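Local structure of glutathione S-transferase omega-like 2 (5LKB) at residues 14-22 with 145-155. The protein acts as a Xi-class glutathione transferase, serving as a one-cysteine thiol transferase on beta-hydroxyethyl disulfide and as a dehydroascorbate and dimethylarsinic acid reductase. Sequence-based numbering, arbitrary orientation. Where two conformers were deposited one is given.
Sequences KRQVSSFRE and YYKSDPQYSAR
Y152 CE1 and F20 CE1 come within 3.8 Å, obliquely to both rings, while Y145 CD2 and A154 N lie near the rim over opposite faces of the Y152 ring, with S19 OG and a water at its edge. F20, Y145 and Y152 form an aromatic cluster in the thioredoxin-like N-terminal domain, where the loop ahead of strand 38-42 packs on the end of helix 141-148 and the turn after it. The F20 and Y152 planes are 29° apart but slid so far that the rings barely overlap; F20 CE1 also touches Y145 CE2, and D149 CB lies at the edge of the F20 ring, beside CZ. Beyond the cluster, the extended Q16 side chain pairs with the backbone of R155 in two hydrogen bonds: R155 N donates to an in-plane lone pair of Q16 OE1 (3.0 Å), and Q16 NE2 to R155 O (3.1 Å). An alanine in place of Q16 is likely to leave R155 N without this acceptor and the backbone of a glutathione-binding arginine less firmly placed; R15, which also binds glutathione, directly precedes Q16. The Y152 side chain swings clear of its own N (chi1 -172°), and its OH donates to R155 O at 2.7 Å, on the face opposite Q16 NE2. The water ties the loops once more, donating to Y152 OH at 2.8 Å and accepting from S19 N at 3.0 Å.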
# COMPACT_ATOMS: atom_id res chain seq x y z
N LYS A 14 -22.38 -4.69 -2.99
CA LYS A 14 -23.69 -4.03 -2.86
C LYS A 14 -24.04 -4.06 -1.38
O LYS A 14 -24.45 -5.09 -0.85
CB LYS A 14 -24.71 -4.79 -3.71
N ARG A 15 -23.81 -2.94 -0.70
CA ARG A 15 -24.09 -2.86 0.72
C ARG A 15 -25.60 -3.06 0.93
O ARG A 15 -26.41 -2.46 0.23
CB ARG A 15 -23.65 -1.51 1.27
CG ARG A 15 -23.90 -1.30 2.74
CD ARG A 15 -23.29 -0.02 3.27
NE ARG A 15 -21.84 -0.04 3.13
CZ ARG A 15 -21.00 -0.61 3.95
NH1 ARG A 15 -21.42 -1.26 5.02
NH2 ARG A 15 -19.68 -0.56 3.65
N GLN A 16 -25.94 -3.91 1.90
CA GLN A 16 -27.35 -4.14 2.25
C GLN A 16 -27.96 -2.91 2.89
O GLN A 16 -27.30 -2.13 3.59
CB GLN A 16 -27.43 -5.31 3.21
CG GLN A 16 -26.99 -5.03 4.68
CD GLN A 16 -27.06 -6.27 5.58
OE1 GLN A 16 -26.99 -7.42 5.10
NE2 GLN A 16 -27.21 -6.05 6.90
N VAL A 17 -29.27 -2.74 2.71
CA VAL A 17 -30.01 -1.69 3.40
C VAL A 17 -30.24 -2.16 4.83
O VAL A 17 -30.62 -3.32 5.08
CB VAL A 17 -31.33 -1.43 2.67
CG1 VAL A 17 -32.20 -0.49 3.45
CG2 VAL A 17 -31.07 -0.80 1.28
N SER A 18 -29.99 -1.26 5.79
CA SER A 18 -30.23 -1.59 7.19
C SER A 18 -31.73 -1.71 7.47
O SER A 18 -32.54 -0.91 6.99
CB SER A 18 -29.70 -0.49 8.07
OG SER A 18 -28.33 -0.32 7.85
N SER A 19 -32.06 -2.69 8.31
CA SER A 19 -33.43 -3.09 8.55
C SER A 19 -34.08 -2.40 9.72
O SER A 19 -35.32 -2.34 9.74
CB SER A 19 -33.50 -4.58 8.85
OG SER A 19 -32.88 -5.27 7.80
N PHE A 20 -33.35 -1.86 10.69
CA PHE A 20 -33.95 -1.31 11.91
C PHE A 20 -33.82 0.21 11.83
O PHE A 20 -32.71 0.75 11.91
CB PHE A 20 -33.33 -1.87 13.18
CG PHE A 20 -33.48 -3.34 13.31
CD1 PHE A 20 -32.54 -4.19 12.77
CD2 PHE A 20 -34.59 -3.89 13.95
CE1 PHE A 20 -32.66 -5.57 12.88
CE2 PHE A 20 -34.74 -5.26 14.04
CZ PHE A 20 -33.77 -6.11 13.50
N ARG A 21 -34.93 0.90 11.72
CA ARG A 21 -34.92 2.29 11.33
C ARG A 21 -35.83 3.16 12.20
O ARG A 21 -36.16 4.29 11.81
CB ARG A 21 -35.36 2.38 9.87
CG ARG A 21 -34.54 1.44 8.95
CD ARG A 21 -33.00 1.77 8.85
NE ARG A 21 -32.81 3.05 8.15
CZ ARG A 21 -32.59 3.19 6.85
NH1 ARG A 21 -32.51 2.13 6.05
NH2 ARG A 21 -32.49 4.39 6.30
N GLU A 22 -36.07 2.71 13.41
CA GLU A 22 -36.94 3.46 14.33
C GLU A 22 -36.19 4.57 15.05
O GLU A 22 -34.97 4.75 14.91
CB GLU A 22 -37.68 2.52 15.28
CG GLU A 22 -39.02 2.01 14.61
CD GLU A 22 -40.20 2.94 14.85
OE1 GLU A 22 -39.97 4.02 15.40
OE2 GLU A 22 -41.33 2.53 14.43
N TYR A 145 -29.74 -9.70 17.34
CA TYR A 145 -30.57 -9.63 16.14
C TYR A 145 -31.71 -10.64 16.22
O TYR A 145 -32.88 -10.29 15.98
CB TYR A 145 -29.70 -9.84 14.87
CG TYR A 145 -29.02 -8.58 14.38
CD1 TYR A 145 -27.79 -8.16 14.89
CD2 TYR A 145 -29.58 -7.83 13.40
CE1 TYR A 145 -27.21 -7.00 14.46
CE2 TYR A 145 -29.01 -6.66 12.95
CZ TYR A 145 -27.79 -6.25 13.48
OH TYR A 145 -27.29 -5.04 12.99
N TYR A 146 -31.41 -11.88 16.58
CA TYR A 146 -32.45 -12.91 16.65
C TYR A 146 -33.41 -12.64 17.82
O TYR A 146 -34.62 -12.93 17.72
CB TYR A 146 -31.81 -14.30 16.77
CG TYR A 146 -31.13 -14.80 15.51
CD1 TYR A 146 -31.74 -14.66 14.25
CD2 TYR A 146 -29.90 -15.44 15.56
CE1 TYR A 146 -31.12 -15.14 13.08
CE2 TYR A 146 -29.28 -15.93 14.37
CZ TYR A 146 -29.89 -15.75 13.16
OH TYR A 146 -29.31 -16.23 12.00
N LYS A 147 -32.90 -12.12 18.94
CA LYS A 147 -33.79 -11.69 20.02
C LYS A 147 -34.80 -10.67 19.52
O LYS A 147 -36.01 -10.80 19.76
CB LYS A 147 -32.97 -11.13 21.18
CG LYS A 147 -33.80 -10.69 22.39
CD LYS A 147 -34.65 -11.84 22.94
CE LYS A 147 -35.48 -11.37 24.11
NZ LYS A 147 -36.30 -12.47 24.69
N SER A 148 -34.34 -9.64 18.83
CA SER A 148 -35.22 -8.61 18.32
C SER A 148 -36.20 -9.18 17.29
O SER A 148 -37.41 -8.89 17.35
CB SER A 148 -34.39 -7.49 17.70
OG SER A 148 -35.06 -6.24 17.61
N ASP A 149 -35.73 -10.04 16.40
CA ASP A 149 -36.52 -10.51 15.26
C ASP A 149 -36.00 -11.90 14.94
O ASP A 149 -34.94 -12.05 14.32
CB ASP A 149 -36.42 -9.57 14.06
CG ASP A 149 -37.09 -10.13 12.83
OD1 ASP A 149 -37.77 -11.15 12.96
OD2 ASP A 149 -36.90 -9.55 11.73
N PRO A 150 -36.67 -12.94 15.44
CA PRO A 150 -36.23 -14.32 15.15
C PRO A 150 -36.18 -14.66 13.68
O PRO A 150 -35.51 -15.62 13.31
CB PRO A 150 -37.26 -15.17 15.91
CG PRO A 150 -37.65 -14.28 17.07
CD PRO A 150 -37.75 -12.91 16.44
N GLN A 151 -36.84 -13.89 12.81
CA GLN A 151 -36.84 -14.15 11.38
C GLN A 151 -35.77 -13.36 10.65
O GLN A 151 -35.75 -13.37 9.42
CB GLN A 151 -38.22 -13.81 10.79
CG GLN A 151 -39.23 -14.95 10.88
CD GLN A 151 -39.46 -15.40 12.29
OE1 GLN A 151 -40.08 -14.70 13.08
NE2 GLN A 151 -38.91 -16.57 12.63
N TYR A 152 -34.87 -12.67 11.36
CA TYR A 152 -33.87 -11.85 10.69
C TYR A 152 -32.99 -12.72 9.80
O TYR A 152 -32.58 -13.81 10.19
CB TYR A 152 -33.00 -11.13 11.73
CG TYR A 152 -32.06 -10.10 11.14
CD1 TYR A 152 -32.52 -8.87 10.68
CD2 TYR A 152 -30.70 -10.38 10.99
CE1 TYR A 152 -31.64 -7.91 10.12
CE2 TYR A 152 -29.84 -9.44 10.41
CZ TYR A 152 -30.32 -8.21 10.02
OH TYR A 152 -29.49 -7.30 9.43
N SER A 153 -32.70 -12.23 8.59
CA SER A 153 -31.87 -13.02 7.68
C SER A 153 -31.05 -12.12 6.76
O SER A 153 -31.00 -12.31 5.54
CB SER A 153 -32.73 -13.98 6.87
OG SER A 153 -33.58 -13.23 6.03
N ALA A 154 -30.39 -11.12 7.33
CA ALA A 154 -29.35 -10.35 6.65
C ALA A 154 -28.08 -10.41 7.49
O ALA A 154 -27.98 -11.21 8.43
CB ALA A 154 -29.83 -8.92 6.41
N ARG A 155 -27.10 -9.58 7.15
CA ARG A 155 -25.86 -9.51 7.92
C ARG A 155 -26.07 -8.81 9.25
O ARG A 155 -26.83 -7.85 9.35
CB ARG A 155 -24.79 -8.78 7.11
CG ARG A 155 -24.38 -9.57 5.84
CD ARG A 155 -23.62 -8.72 4.87
NE ARG A 155 -22.30 -8.34 5.36
CZ ARG A 155 -21.14 -8.92 5.01
NH1 ARG A 155 -21.13 -9.95 4.18
NH2 ARG A 155 -19.99 -8.47 5.51
O HOH W 1 -29.84 -4.55 8.89